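Local coordinates for protein putative hexose oxidase (PDB 5AWV) that probably oxidises a sugar group of teicoplanin-type glycopeptide antibiotics, using an FAD cofactor held covalently through two protein side chains, at residues I393-G404 and A422-A433; V255-A266 and I330-P339. All coordinates share one frame; numbering follows the deposited sequence.

Contact 1: residues I393-G404 and A422-A433. With T55 (8-methylnonanoic acid), chain Z; N1L (2-amino-2-deoxy-beta-D-glucopyranuronic acid), chain B.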
loop_
_atom_site.group_PDB
_atom_site.type_symbol
_atom_site.label_atom_id
_atom_site.label_comp_id
_atom_site.label_asym_id
_atom_site.label_seq_id
_atom_site.Cartn_x
_atom_site.Cartn_y
_atom_site.Cartn_z
ATOM N N ILE A 393 -27.817 -1.465 3.322
ATOM C CA ILE A 393 -26.360 -1.403 3.225
ATOM C C ILE A 393 -25.840 -2.788 3.187
ATOM O O ILE A 393 -26.060 -3.547 4.141
ATOM C CB ILE A 393 -25.746 -0.652 4.418
ATOM C CG1 ILE A 393 -26.423 0.689 4.562
ATOM C CG2 ILE A 393 -24.207 -0.618 4.269
ATOM C CD1 ILE A 393 -26.331 1.527 3.269
ATOM N N ASP A 394 -25.194 -3.164 2.080
ATOM C CA ASP A 394 -24.608 -4.469 1.934
ATOM C C ASP A 394 -23.519 -4.794 2.953
ATOM O O ASP A 394 -23.526 -5.868 3.570
ATOM C CB ASP A 394 -24.018 -4.670 0.523
ATOM C CG ASP A 394 -25.084 -4.695 -0.602
ATOM O OD1 ASP A 394 -26.277 -4.758 -0.286
ATOM O OD2 ASP A 394 -24.701 -4.615 -1.791
ATOM N N TYR A 395 -22.526 -3.902 3.077
ATOM C CA TYR A 395 -21.498 -4.015 4.142
ATOM C C TYR A 395 -21.163 -2.656 4.596
ATOM O O TYR A 395 -21.043 -1.756 3.776
ATOM C CB TYR A 395 -20.209 -4.676 3.650
ATOM C CG TYR A 395 -19.122 -4.750 4.726
ATOM C CD1 TYR A 395 -19.255 -5.618 5.810
ATOM C CD2 TYR A 395 -17.936 -3.997 4.631
ATOM C CE1 TYR A 395 -18.299 -5.697 6.816
ATOM C CE2 TYR A 395 -16.941 -4.089 5.602
ATOM C CZ TYR A 395 -17.124 -4.897 6.698
ATOM O OH TYR A 395 -16.158 -5.002 7.647
ATOM N N GLY A 396 -21.169 -2.481 5.917
ATOM C CA GLY A 396 -20.779 -1.264 6.519
ATOM C C GLY A 396 -20.031 -1.625 7.782
ATOM O O GLY A 396 -20.416 -2.596 8.497
ATOM N N ALA A 397 -18.942 -0.881 8.071
ATOM C CA ALA A 397 -18.133 -1.199 9.236
ATOM C C ALA A 397 -17.299 -0.012 9.732
ATOM O O ALA A 397 -17.009 0.964 8.954
ATOM C CB ALA A 397 -17.263 -2.407 8.958
ATOM N N VAL A 398 -16.970 -0.057 11.025
ATOM C CA VAL A 398 -15.901 0.775 11.618
ATOM C C VAL A 398 -14.825 -0.164 12.104
ATOM O O VAL A 398 -15.119 -1.089 12.906
ATOM C CB VAL A 398 -16.411 1.601 12.778
ATOM C CG1 VAL A 398 -15.254 2.403 13.424
ATOM C CG2 VAL A 398 -17.501 2.508 12.268
ATOM N N TRP A 399 -13.595 0.011 11.620
ATOM C CA TRP A 399 -12.443 -0.767 12.074
ATOM C C TRP A 399 -11.497 0.156 12.870
ATOM O O TRP A 399 -11.197 1.270 12.401
ATOM C CB TRP A 399 -11.640 -1.357 10.900
ATOM C CG TRP A 399 -12.335 -2.362 10.093
ATOM C CD1 TRP A 399 -13.654 -2.731 10.172
ATOM C CD2 TRP A 399 -11.760 -3.148 9.043
ATOM N NE1 TRP A 399 -13.921 -3.684 9.246
ATOM C CE2 TRP A 399 -12.773 -3.969 8.541
ATOM C CE3 TRP A 399 -10.469 -3.254 8.511
ATOM C CZ2 TRP A 399 -12.548 -4.875 7.493
ATOM C CZ3 TRP A 399 -10.231 -4.169 7.484
ATOM C CH2 TRP A 399 -11.271 -4.945 6.969
ATOM N N LEU A 400 -11.071 -0.305 14.038
ATOM C CA LEU A 400 -10.200 0.436 14.915
ATOM C C LEU A 400 -8.916 -0.399 14.942
ATOM O O LEU A 400 -8.898 -1.533 15.447
ATOM C CB LEU A 400 -10.819 0.577 16.269
ATOM C CG LEU A 400 -12.086 1.482 16.315
ATOM C CD1 LEU A 400 -13.117 0.931 17.261
ATOM C CD2 LEU A 400 -11.701 2.881 16.730
ATOM N N ILE A 401 -7.872 0.089 14.261
ATOM C CA ILE A 401 -6.684 -0.705 13.934
ATOM C C ILE A 401 -5.563 -0.271 14.834
ATOM O O ILE A 401 -5.256 0.947 14.863
ATOM C CB ILE A 401 -6.313 -0.434 12.446
ATOM C CG1 ILE A 401 -7.527 -0.694 11.489
ATOM C CG2 ILE A 401 -5.160 -1.261 11.972
ATOM C CD1 ILE A 401 -7.272 -0.094 10.088
ATOM N N GLY A 402 -5.001 -1.223 15.569
ATOM C CA GLY A 402 -3.851 -0.998 16.475
ATOM C C GLY A 402 -2.682 -0.313 15.769
ATOM O O GLY A 402 -2.339 -0.708 14.697
ATOM N N TYR A 403 -2.160 0.730 16.379
ATOM C CA TYR A 403 -1.042 1.527 15.836
ATOM C C TYR A 403 -0.145 2.023 16.975
ATOM O O TYR A 403 -0.254 1.543 18.069
ATOM C CB TYR A 403 -1.579 2.648 15.010
ATOM C CG TYR A 403 -0.598 3.280 14.020
ATOM C CD1 TYR A 403 0.018 2.525 13.064
ATOM C CD2 TYR A 403 -0.292 4.647 14.103
ATOM C CE1 TYR A 403 0.885 3.087 12.150
ATOM C CE2 TYR A 403 0.537 5.290 13.174
ATOM C CZ TYR A 403 1.146 4.497 12.202
ATOM O OH TYR A 403 1.984 5.073 11.277
ATOM N N GLY A 404 0.793 2.919 16.712
ATOM C CA GLY A 404 1.691 3.425 17.716
ATOM C C GLY A 404 2.889 2.576 17.989
ATOM O O GLY A 404 3.503 2.063 17.046
ATOM N N ALA A 422 -0.054 8.708 17.564
ATOM C CA ALA A 422 -1.338 8.063 17.489
ATOM C C ALA A 422 -1.295 6.670 18.109
ATOM O O ALA A 422 -0.239 6.046 18.250
ATOM C CB ALA A 422 -1.793 7.989 16.019
ATOM N N ILE A 423 -2.474 6.199 18.513
ATOM C CA ILE A 423 -2.650 4.861 19.101
ATOM C C ILE A 423 -3.488 3.952 18.179
ATOM O O ILE A 423 -3.368 2.720 18.256
ATOM C CB ILE A 423 -3.310 4.968 20.496
ATOM C CG1 ILE A 423 -4.763 5.543 20.459
ATOM C CG2 ILE A 423 -2.479 5.825 21.392
ATOM C CD1 ILE A 423 -5.533 5.495 21.826
ATOM N N LEU A 424 -4.344 4.539 17.333
ATOM C CA LEU A 424 -5.238 3.740 16.447
ATOM C C LEU A 424 -5.381 4.429 15.129
ATOM O O LEU A 424 -5.390 5.690 15.067
ATOM C CB LEU A 424 -6.630 3.644 17.112
ATOM C CG LEU A 424 -6.702 2.817 18.401
ATOM C CD1 LEU A 424 -7.945 3.190 19.223
ATOM C CD2 LEU A 424 -6.705 1.352 18.042
ATOM N N LYS A 425 -5.613 3.652 14.082
ATOM C CA LYS A 425 -6.099 4.222 12.895
ATOM C C LYS A 425 -7.557 3.792 12.859
ATOM O O LYS A 425 -7.897 2.631 13.202
ATOM C CB LYS A 425 -5.375 3.774 11.647
ATOM C CG LYS A 425 -3.819 4.031 11.648
ATOM C CD LYS A 425 -3.334 4.248 10.195
ATOM C CE LYS A 425 -1.778 4.253 10.204
ATOM N NZ LYS A 425 -1.263 4.835 8.950
ATOM N N VAL A 426 -8.402 4.670 12.429
ATOM C CA VAL A 426 -9.850 4.270 12.339
ATOM C C VAL A 426 -10.342 4.373 10.921
ATOM O O VAL A 426 -10.263 5.464 10.314
ATOM C CB VAL A 426 -10.734 4.984 13.426
ATOM C CG1 VAL A 426 -10.614 6.462 13.415
ATOM C CG2 VAL A 426 -12.250 4.682 13.197
ATOM N N ASN A 427 -10.971 3.311 10.424
ATOM C CA ASN A 427 -11.559 3.300 9.141
ATOM C C ASN A 427 -13.080 3.145 9.194
ATOM O O ASN A 427 -13.635 2.435 10.050
ATOM C CB ASN A 427 -10.969 2.184 8.261
ATOM C CG ASN A 427 -9.550 2.513 7.776
ATOM O OD1 ASN A 427 -9.061 3.607 7.983
ATOM N ND2 ASN A 427 -8.908 1.566 7.163
ATOM N N TYR A 428 -13.708 3.836 8.287
ATOM C CA TYR A 428 -15.170 3.888 8.078
ATOM C C TYR A 428 -15.439 3.415 6.685
ATOM O O TYR A 428 -15.138 4.102 5.695
ATOM C CB TYR A 428 -15.673 5.320 8.377
ATOM C CG TYR A 428 -15.232 5.920 9.717
ATOM C CD1 TYR A 428 -14.041 6.605 9.823
ATOM C CD2 TYR A 428 -16.002 5.802 10.887
ATOM C CE1 TYR A 428 -13.632 7.188 10.982
ATOM C CE2 TYR A 428 -15.582 6.379 12.066
ATOM C CZ TYR A 428 -14.396 7.069 12.111
ATOM O OH TYR A 428 -13.964 7.602 13.290
ATOM N N ILE A 429 -16.017 2.211 6.572
ATOM C CA ILE A 429 -16.027 1.395 5.374
ATOM C C ILE A 429 -17.420 1.039 4.912
ATOM O O ILE A 429 -18.260 0.734 5.728
ATOM C CB ILE A 429 -15.299 0.075 5.600
ATOM C CG1 ILE A 429 -13.864 0.333 6.068
ATOM C CG2 ILE A 429 -15.171 -0.775 4.317
ATOM C CD1 ILE A 429 -13.270 -0.842 6.775
ATOM N N THR A 430 -17.682 1.168 3.622
ATOM C CA THR A 430 -18.886 0.510 3.057
ATOM C C THR A 430 -18.538 -0.039 1.702
ATOM O O THR A 430 -17.673 0.475 0.994
ATOM C CB THR A 430 -20.085 1.538 3.013
ATOM O OG1 THR A 430 -21.302 0.873 2.587
ATOM C CG2 THR A 430 -19.816 2.686 2.024
ATOM N N GLY A 431 -19.208 -1.123 1.325
ATOM C CA GLY A 431 -19.017 -1.805 0.050
ATOM C C GLY A 431 -20.398 -2.241 -0.506
ATOM O O GLY A 431 -21.346 -2.464 0.265
ATOM N N TRP A 432 -20.517 -2.281 -1.824
ATOM C CA TRP A 432 -21.812 -2.615 -2.433
ATOM C C TRP A 432 -21.613 -3.501 -3.646
ATOM O O TRP A 432 -20.610 -3.379 -4.368
ATOM C CB TRP A 432 -22.593 -1.335 -2.712
ATOM C CG TRP A 432 -21.901 -0.394 -3.591
ATOM C CD1 TRP A 432 -21.993 -0.330 -4.960
ATOM C CD2 TRP A 432 -20.962 0.611 -3.206
ATOM N NE1 TRP A 432 -21.158 0.638 -5.432
ATOM C CE2 TRP A 432 -20.520 1.237 -4.378
ATOM C CE3 TRP A 432 -20.426 1.029 -1.983
ATOM C CZ2 TRP A 432 -19.635 2.288 -4.355
ATOM C CZ3 TRP A 432 -19.510 2.003 -1.980
ATOM C CH2 TRP A 432 -19.110 2.637 -3.149
ATOM N N ALA A 433 -22.542 -4.448 -3.825
ATOM C CA ALA A 433 -22.422 -5.466 -4.909
ATOM C C ALA A 433 -22.963 -4.919 -6.226
ATOM O O ALA A 433 -22.429 -5.224 -7.265
ATOM C CB ALA A 433 -23.158 -6.744 -4.525
HETATM C CAD T55 Z . -20.840 -5.425 0.271
HETATM C CAE T55 Z . -19.991 -6.349 -0.565
HETATM C CAG T55 Z . -18.682 -6.671 0.155
HETATM C CAH T55 Z . -17.814 -5.411 0.252
HETATM C CAI T55 Z . -16.604 -5.643 1.148
HETATM C CAJ T55 Z . -15.734 -4.385 1.219
HETATM C CAK T55 Z . -14.360 -4.792 1.697
HETATM C CAL T55 Z . -13.343 -3.642 1.599
HETATM C CAF T55 Z . -20.785 -7.613 -0.816
HETATM C C T55 Z . -12.028 -4.117 2.233
HETATM O O T55 Z . -11.873 -5.278 2.675
HETATM C C1 N1L B . -8.936 -3.908 3.395
HETATM C C2 N1L B . -10.196 -2.899 3.388
HETATM C C3 N1L B . -9.781 -1.421 3.262
HETATM C C4 N1L B . -8.810 -1.129 4.386
HETATM C C5 N1L B . -7.516 -1.957 4.164
HETATM C C6 N1L B . -6.401 -1.625 5.191
HETATM N N2 N1L B . -11.166 -3.185 2.332
HETATM O O3 N1L B . -10.964 -0.501 3.424
HETATM O O4 N1L B . -8.524 0.357 4.495
HETATM O O5 N1L B . -7.832 -3.398 4.313
HETATM O O6B N1L B . -6.439 -2.397 6.386
HETATM O O6A N1L B . -6.528 -0.342 5.659
HETATM O O HOH W 1 1.541 4.434 8.583
#

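Contact 2: residues V255-A266 and I330-P339. With T55 (8-methylnonanoic acid), chain C; MAN (alpha-D-mannopyranose), chain D.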
loop_
_atom_site.group_PDB
_atom_site.type_symbol
_atom_site.label_atom_id
_atom_site.label_comp_id
_atom_site.label_asym_id
_atom_site.label_seq_id
_atom_site.Cartn_x
_atom_site.Cartn_y
_atom_site.Cartn_z
ATOM N N VAL A 255 -11.586 -12.751 18.912
ATOM C CA VAL A 255 -12.742 -12.661 19.791
ATOM C C VAL A 255 -13.929 -12.291 18.867
ATOM O O VAL A 255 -13.818 -11.353 18.004
ATOM C CB VAL A 255 -12.585 -11.537 20.831
ATOM C CG1 VAL A 255 -13.831 -11.357 21.703
ATOM C CG2 VAL A 255 -11.397 -11.741 21.713
ATOM N N THR A 256 -15.053 -13.010 18.964
ATOM C CA THR A 256 -16.238 -12.679 18.174
ATOM C C THR A 256 -17.296 -12.046 19.042
ATOM O O THR A 256 -17.445 -12.434 20.181
ATOM C CB THR A 256 -16.720 -13.965 17.467
ATOM O OG1 THR A 256 -15.636 -14.467 16.652
ATOM C CG2 THR A 256 -17.794 -13.650 16.535
ATOM N N PHE A 257 -18.032 -11.073 18.549
ATOM C CA PHE A 257 -19.096 -10.466 19.276
ATOM C C PHE A 257 -20.361 -10.715 18.529
ATOM O O PHE A 257 -20.345 -10.893 17.320
ATOM C CB PHE A 257 -18.882 -8.965 19.394
ATOM C CG PHE A 257 -17.569 -8.622 20.026
ATOM C CD1 PHE A 257 -17.446 -8.557 21.380
ATOM C CD2 PHE A 257 -16.451 -8.398 19.249
ATOM C CE1 PHE A 257 -16.225 -8.249 21.961
ATOM C CE2 PHE A 257 -15.230 -8.092 19.828
ATOM C CZ PHE A 257 -15.123 -7.996 21.192
ATOM N N ASP A 258 -21.481 -10.660 19.223
ATOM C CA ASP A 258 -22.748 -10.962 18.580
ATOM C C ASP A 258 -23.588 -9.742 18.695
ATOM O O ASP A 258 -23.803 -9.217 19.780
ATOM C CB ASP A 258 -23.378 -12.164 19.274
ATOM C CG ASP A 258 -24.640 -12.625 18.598
ATOM O OD1 ASP A 258 -25.158 -11.959 17.664
ATOM O OD2 ASP A 258 -25.145 -13.662 19.047
ATOM N N TRP A 259 -24.033 -9.232 17.579
ATOM C CA TRP A 259 -24.898 -8.037 17.596
ATOM C C TRP A 259 -26.222 -8.275 18.321
ATOM O O TRP A 259 -26.679 -7.412 19.050
ATOM C CB TRP A 259 -25.255 -7.607 16.224
ATOM C CG TRP A 259 -24.209 -6.834 15.491
ATOM C CD1 TRP A 259 -23.484 -7.258 14.422
ATOM C CD2 TRP A 259 -23.835 -5.479 15.752
ATOM N NE1 TRP A 259 -22.685 -6.229 13.982
ATOM C CE2 TRP A 259 -22.880 -5.126 14.781
ATOM C CE3 TRP A 259 -24.260 -4.515 16.682
ATOM C CZ2 TRP A 259 -22.314 -3.858 14.732
ATOM C CZ3 TRP A 259 -23.685 -3.242 16.658
ATOM C CH2 TRP A 259 -22.732 -2.923 15.683
ATOM N N ALA A 260 -26.802 -9.464 18.157
ATOM C CA ALA A 260 -28.134 -9.775 18.765
ATOM C C ALA A 260 -28.110 -9.544 20.268
ATOM O O ALA A 260 -28.968 -8.891 20.822
ATOM C CB ALA A 260 -28.570 -11.196 18.431
ATOM N N GLY A 261 -27.065 -9.961 20.926
ATOM C CA GLY A 261 -26.960 -9.682 22.327
ATOM C C GLY A 261 -26.404 -8.347 22.745
ATOM O O GLY A 261 -26.281 -8.134 23.925
ATOM N N MET A 262 -26.041 -7.448 21.816
ATOM C CA MET A 262 -25.301 -6.218 22.190
ATOM C C MET A 262 -26.222 -4.976 22.470
ATOM O O MET A 262 -26.739 -4.388 21.559
ATOM C CB MET A 262 -24.278 -5.918 21.030
ATOM C CG MET A 262 -23.215 -4.812 21.235
ATOM S SD MET A 262 -21.911 -5.239 22.416
ATOM C CE MET A 262 -21.031 -6.608 21.663
ATOM N N THR A 263 -26.408 -4.553 23.721
ATOM C CA THR A 263 -27.144 -3.335 24.014
ATOM C C THR A 263 -26.303 -2.101 23.678
ATOM O O THR A 263 -25.087 -2.186 23.586
ATOM C CB THR A 263 -27.545 -3.272 25.492
ATOM O OG1 THR A 263 -26.391 -3.384 26.348
ATOM C CG2 THR A 263 -28.528 -4.421 25.771
ATOM N N GLU A 264 -26.965 -0.964 23.644
ATOM C CA GLU A 264 -26.332 0.330 23.551
ATOM C C GLU A 264 -25.276 0.537 24.635
ATOM O O GLU A 264 -24.136 0.975 24.365
ATOM C CB GLU A 264 -27.381 1.397 23.539
ATOM C CG GLU A 264 -26.881 2.801 23.220
ATOM C CD GLU A 264 -28.045 3.780 22.986
ATOM O OE1 GLU A 264 -27.783 5.025 23.108
ATOM O OE2 GLU A 264 -29.228 3.341 22.642
ATOM N N ALA A 265 -25.590 0.101 25.846
ATOM C CA ALA A 265 -24.630 0.136 26.919
ATOM C C ALA A 265 -23.384 -0.765 26.837
ATOM O O ALA A 265 -22.256 -0.336 27.174
ATOM C CB ALA A 265 -25.327 -0.051 28.309
ATOM N N ALA A 266 -23.599 -1.999 26.451
ATOM C CA ALA A 266 -22.554 -2.948 26.280
ATOM C C ALA A 266 -21.610 -2.517 25.108
ATOM O O ALA A 266 -20.423 -2.690 25.205
ATOM C CB ALA A 266 -23.130 -4.313 25.968
ATOM N N ILE A 330 -7.215 -9.293 25.983
ATOM C CA ILE A 330 -8.560 -9.717 25.725
ATOM C C ILE A 330 -9.452 -9.384 26.924
ATOM O O ILE A 330 -10.584 -8.845 26.779
ATOM C CB ILE A 330 -8.618 -11.249 25.500
ATOM C CG1 ILE A 330 -8.053 -11.636 24.170
ATOM C CG2 ILE A 330 -10.066 -11.762 25.607
ATOM C CD1 ILE A 330 -7.715 -13.102 24.133
ATOM N N GLU A 331 -8.978 -9.678 28.132
ATOM C CA GLU A 331 -9.846 -9.395 29.312
ATOM C C GLU A 331 -10.124 -7.929 29.515
ATOM O O GLU A 331 -11.232 -7.589 29.916
ATOM C CB GLU A 331 -9.241 -9.911 30.594
ATOM C CG GLU A 331 -9.382 -11.387 30.716
ATOM C CD GLU A 331 -10.847 -11.795 30.847
ATOM O OE1 GLU A 331 -11.541 -11.341 31.781
ATOM O OE2 GLU A 331 -11.267 -12.525 29.971
ATOM N N ALA A 332 -9.148 -7.055 29.240
ATOM C CA ALA A 332 -9.373 -5.639 29.296
ATOM C C ALA A 332 -10.462 -5.276 28.331
ATOM O O ALA A 332 -11.297 -4.439 28.635
ATOM C CB ALA A 332 -8.081 -4.854 28.977
ATOM N N VAL A 333 -10.414 -5.823 27.127
ATOM C CA VAL A 333 -11.338 -5.384 26.104
ATOM C C VAL A 333 -12.789 -5.858 26.402
ATOM O O VAL A 333 -13.748 -5.113 26.134
ATOM C CB VAL A 333 -10.920 -5.810 24.668
ATOM C CG1 VAL A 333 -12.011 -5.523 23.629
ATOM C CG2 VAL A 333 -9.700 -4.989 24.188
ATOM N N ILE A 334 -12.922 -7.109 26.837
ATOM C CA ILE A 334 -14.264 -7.729 27.003
ATOM C C ILE A 334 -14.852 -7.564 28.419
ATOM O O ILE A 334 -15.947 -7.982 28.636
ATOM C CB ILE A 334 -14.294 -9.204 26.624
ATOM C CG1 ILE A 334 -13.540 -10.078 27.618
ATOM C CG2 ILE A 334 -13.830 -9.417 25.183
ATOM C CD1 ILE A 334 -13.670 -11.548 27.301
ATOM N N ASP A 335 -14.203 -6.838 29.285
ATOM C CA ASP A 335 -14.688 -6.633 30.663
ATOM C C ASP A 335 -16.068 -5.940 30.651
ATOM O O ASP A 335 -16.225 -4.828 30.143
ATOM C CB ASP A 335 -13.716 -5.719 31.390
ATOM C CG ASP A 335 -14.077 -5.514 32.798
ATOM O OD1 ASP A 335 -14.288 -6.513 33.523
ATOM O OD2 ASP A 335 -14.090 -4.353 33.185
ATOM N N GLY A 336 -17.086 -6.614 31.204
ATOM C CA GLY A 336 -18.473 -6.104 31.204
ATOM C C GLY A 336 -19.199 -6.118 29.886
ATOM O O GLY A 336 -20.140 -5.333 29.717
ATOM N N VAL A 337 -18.751 -6.942 28.946
ATOM C CA VAL A 337 -19.299 -7.002 27.586
ATOM C C VAL A 337 -19.822 -8.437 27.365
ATOM O O VAL A 337 -19.099 -9.313 26.911
ATOM C CB VAL A 337 -18.250 -6.651 26.477
ATOM C CG1 VAL A 337 -18.807 -6.747 25.067
ATOM C CG2 VAL A 337 -17.691 -5.239 26.676
ATOM N N PRO A 338 -21.123 -8.658 27.615
ATOM C CA PRO A 338 -21.544 -10.057 27.691
ATOM C C PRO A 338 -21.474 -10.821 26.393
ATOM O O PRO A 338 -21.095 -11.983 26.406
ATOM C CB PRO A 338 -22.985 -9.950 28.191
ATOM C CG PRO A 338 -22.990 -8.697 29.016
ATOM C CD PRO A 338 -22.142 -7.748 28.182
ATOM N N PRO A 339 -21.809 -10.180 25.248
ATOM C CA PRO A 339 -21.906 -10.984 24.023
ATOM C C PRO A 339 -20.589 -11.228 23.269
ATOM O O PRO A 339 -20.620 -11.153 22.042
ATOM C CB PRO A 339 -22.896 -10.172 23.146
ATOM C CG PRO A 339 -22.748 -8.775 23.608
ATOM C CD PRO A 339 -22.330 -8.809 25.053
HETATM C CAD T55 C . -23.804 2.476 27.848
HETATM C CAE T55 C . -24.134 3.511 28.844
HETATM C CAG T55 C . -22.979 3.311 29.817
HETATM C CAH T55 C . -22.988 1.995 30.658
HETATM C CAI T55 C . -21.883 1.869 31.687
HETATM C CAJ T55 C . -21.773 0.573 32.501
HETATM C CAK T55 C . -20.618 0.755 33.468
HETATM C CAL T55 C . -20.287 -0.242 34.572
HETATM C CAF T55 C . -24.380 4.724 27.907
HETATM C C T55 C . -19.217 0.345 35.504
HETATM O O T55 C . -18.994 1.532 35.558
HETATM C C1 MAN D . -31.553 9.149 22.673
HETATM C C2 MAN D . -30.224 8.406 22.865
HETATM C C3 MAN D . -29.600 8.088 21.514
HETATM C C4 MAN D . -30.625 7.311 20.645
HETATM C C5 MAN D . -31.938 8.124 20.401
HETATM C C6 MAN D . -32.926 7.365 19.455
HETATM O O2 MAN D . -30.461 7.217 23.518
HETATM O O3 MAN D . -28.340 7.292 21.710
HETATM O O4 MAN D . -29.970 7.125 19.467
HETATM O O5 MAN D . -32.514 8.484 21.696
HETATM O O6 MAN D . -33.668 6.355 20.209
#

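Contact 1: residues I393-G404 and A422-A433
Ile429 lays its CD1 methyl over one face of the Trp399 indole, 3.5 Å from the centroid of the five-membered ring and almost on its normal, a CH-pi contact. Its other branch, CG2, reaches the edge of the Tyr395 ring at CE2 (4.0 Å). In the indole plane, Trp399 NE1 donates to Tyr395 OH, a bond within strand 395-402 that ties the two rings together on the face where sugar N1L and acyl chain T55 lie. Val398, Leu400, Val426 and Tyr428 line the sheet's other face. Antiparallel backbone bonds run from Tyr395–Gly431 (weak from Tyr395 N to Gly431 O) to Ile401–Lys425. Tyr395 O is gripped twice, by Gly431 N and, in the carbonyl plane, by Thr430 OG1 (2.9 Å). At one end Asp394 OD2 takes Ala433 N in a straight bond (3.0 Å, 171°). At the other, the extended Lys425 passes CE over the Tyr403 ring, 3.6 Å from its centroid; NZ makes an off-centre cation-pi contact, shares a water with Tyr403 OH and hydrogen-bonds to Tyr370 OH. FAD-binding Tyr165 and Tyr470 add cation-pi partners. Strands 291-298 and 363-371 flank this antiparallel pair, and helix 438-452 packs on the face carrying Tyr428 and Thr430.

Contact 2: residues V255-A266 and I330-P339
Met262 sets CG anti to the backbone N (chi1 -171°) and then bends at both following torsions, which curls CE back against the Pro339 ring. There CE presses on CG of Pro339 at 3.4 Å, tighter than usual for two carbons, the side chains crossing at about a right angle; CE also touches Val337 CG1 at 4.1 Å. Ile334, with chi1 of 70°, places CG1 between its backbone N and carbonyl carbon and leaves CG2 to meet two partners, Val255 CG1 at 4.0 Å and Phe257 CE1 at 4.2 Å. The second Val255 methyl, CG2, crosses to Ile330 CG2. Ala266 CB approaches Pro338 CD, and Gly261 O lies against Pro339 CG.

The polar link between the segments is Asp258 N to Pro339 O (3.0 Å). It enters nearly along the C=O axis but is bent at the hydrogen (139°), and Phe257 CA offers a CA-H...O contact to the same oxygen. The connection after strand 249-257 is shaped locally: Asp258 OD1 accepts from Ala260 N in an Asx turn, a type I turn runs from Trp259 to Met262, and Thr263 OG1 caps helix 264-280 by accepting from Ala266 N (3.1 Å). A type II turn from Ile334 to Val337 overlaps the end of helix 322-334, and Asp335 there forms a salt bridge with Arg269. Beyond the apolar patch, Glu264 OE1 accepts from O3 of a bound mannose. The chemistry thus implies a join made mainly by methyl and proline contacts, with one backbone bond between the two loops, while the carboxylates serve elsewhere: Asp258 in its own turn, Asp335 with Arg269, Glu264 with the mannose.

Overall arrangement
Both contacts draw on the same seven-stranded antiparallel sheet, but at different places in it. Contact 1 joins two adjacent inner strands in the buried part of the fold, whereas contact 2 sets the end of strand 249-257, next to an outermost strand, against a helix end and its following turn, partly open to solvent. The centres of contact 1 and contact 2 are about 18 Å apart, and the two do not touch. Regular backbone pairing dominates contact 1, with aromatic groups and a lysine reaching toward the flavin side; contact 2 has a single backbone bond and mostly aliphatic packing. Contact 1 borders the sugar and acyl groups of an interior pocket; contact 2 has a mannose hydrogen-bonded at Glu264.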